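PDB 6KXD: ketosynthase from Streptomyces sp. MSC090213JE08, which forms part of the ketosynthase/chain length factor complex of ishigamide biosynthesis, and probably serves as the chain length factor rather than the condensing subunit. Local coordinates for residues 94-97 / 98-102. Numbering follows the deposited sequence.
Sequences ASDG and LLLDA
Asp96 and Leu100 stand one helical turn apart, side by side and pointing the same way, at the C-terminal end of helix 86-99 in a thiolase-type fold. One methyl of the leucine, CD1, lies alongside the acid and approaches Asp96 CG at 4.0 Å. In both residues CG is anti to its own carbonyl carbon (chi1 -80° for Asp96, -55° for Leu100), and these matching torsions set the branches next to each other. The carboxylate itself is directed to helix 156-165, where Asp96 OD2 forms a salt bridge with Arg164; the leucine methyl packs beside a carboxylate whose charge is probably balanced in part by that arginine.

Leu98 and Leu99 diverge from this pair into the buried interior. Leu98 extends onto Leu235 and Leu237 of strand 229-240, while Leu99 lies against His165, Leu201 and Val108, its CG 3.4 Å from Ser95 O. That carbonyl also accepts the hydrogen bond from Leu99 N at 3.0 Å. Ser95 OG, by contrast, turns to the carbonyl of Leu92 and to His165, tying the helix to its neighbour 156-165.

Regular i to i+4 bonding continues to the last turn: Leu98 N reaches Ala94 O, an oxygen that Ser26 OG also binds. Leu100 is the first residue with non-helical backbone angles, yet its N still donates to Asp96 O at 2.8 Å, with the donor tilted 26° from the carbonyl plane. The same oxygen meets the base of the leucine side chain, with Leu100 CB only 3.1 Å from Asp96 O.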
loop_
_atom_site.group_PDB
_atom_site.type_symbol
_atom_site.label_atom_id
_atom_site.label_comp_id
_atom_site.label_asym_id
_atom_site.label_seq_id
_atom_site.Cartn_x
_atom_site.Cartn_y
_atom_site.Cartn_z
ATOM N N ALA B 94 0.062 6.190 -18.794
ATOM C CA ALA B 94 -0.732 7.240 -18.222
ATOM C C ALA B 94 0.169 8.365 -17.705
ATOM O O ALA B 94 -0.189 9.551 -17.795
ATOM C CB ALA B 94 -1.625 6.702 -17.136
ATOM N N SER B 95 1.329 8.000 -17.121
ATOM C CA SER B 95 2.233 8.978 -16.537
ATOM C C SER B 95 2.727 9.936 -17.616
ATOM O O SER B 95 2.927 11.083 -17.311
ATOM C CB SER B 95 3.386 8.380 -15.768
ATOM O OG SER B 95 4.329 7.732 -16.583
ATOM N N ASP B 96 3.019 9.392 -18.787
ATOM C CA ASP B 96 3.465 10.182 -19.924
ATOM C C ASP B 96 2.388 11.185 -20.347
ATOM O O ASP B 96 2.709 12.348 -20.608
ATOM C CB ASP B 96 3.803 9.289 -21.106
ATOM C CG ASP B 96 5.175 8.648 -20.996
ATOM O OD1 ASP B 96 5.792 8.754 -19.916
ATOM O OD2 ASP B 96 5.577 8.013 -21.988
ATOM N N GLY B 97 1.130 10.740 -20.389
ATOM C CA GLY B 97 -0.011 11.628 -20.718
ATOM C C GLY B 97 -0.130 12.748 -19.707
ATOM O O GLY B 97 -0.531 13.864 -20.030
ATOM N N LEU B 98 0.208 12.458 -18.446
ATOM C CA LEU B 98 0.067 13.418 -17.409
ATOM C C LEU B 98 1.197 14.446 -17.458
ATOM O O LEU B 98 0.930 15.608 -17.375
ATOM C CB LEU B 98 0.039 12.736 -16.054
ATOM C CG LEU B 98 -0.312 13.656 -14.902
ATOM C CD1 LEU B 98 -1.754 14.115 -15.058
ATOM C CD2 LEU B 98 -0.076 12.945 -13.583
ATOM N N LEU B 99 2.442 13.981 -17.575
ATOM C CA LEU B 99 3.595 14.853 -17.391
ATOM C C LEU B 99 4.105 15.470 -18.702
ATOM O O LEU B 99 4.831 16.456 -18.644
ATOM C CB LEU B 99 4.712 14.059 -16.731
ATOM C CG LEU B 99 4.339 13.464 -15.386
ATOM C CD1 LEU B 99 5.531 12.719 -14.846
ATOM C CD2 LEU B 99 3.858 14.552 -14.426
ATOM N N LEU B 100 3.818 14.826 -19.813
ATOM C CA LEU B 100 4.262 15.276 -21.088
ATOM C C LEU B 100 3.056 15.790 -21.864
ATOM O O LEU B 100 1.924 15.391 -21.610
ATOM C CB LEU B 100 4.893 14.126 -21.844
ATOM C CG LEU B 100 6.029 13.400 -21.122
ATOM C CD1 LEU B 100 6.514 12.244 -21.975
ATOM C CD2 LEU B 100 7.148 14.325 -20.703
ATOM N N ASP B 101 3.326 16.635 -22.856
ATOM C CA ASP B 101 2.277 17.015 -23.789
ATOM C C ASP B 101 2.245 15.972 -24.902
ATOM O O ASP B 101 2.961 14.931 -24.890
ATOM C CB ASP B 101 2.436 18.466 -24.261
ATOM C CG ASP B 101 3.597 18.691 -25.206
ATOM O OD1 ASP B 101 4.151 17.691 -25.725
ATOM O OD2 ASP B 101 3.986 19.857 -25.360
ATOM N N ALA B 102 1.419 16.230 -25.922
ATOM C CA ALA B 102 1.219 15.292 -27.001
ATOM C C ALA B 102 2.507 15.100 -27.816
ATOM O O ALA B 102 2.693 14.056 -28.367
ATOM C CB ALA B 102 0.039 15.723 -27.859
#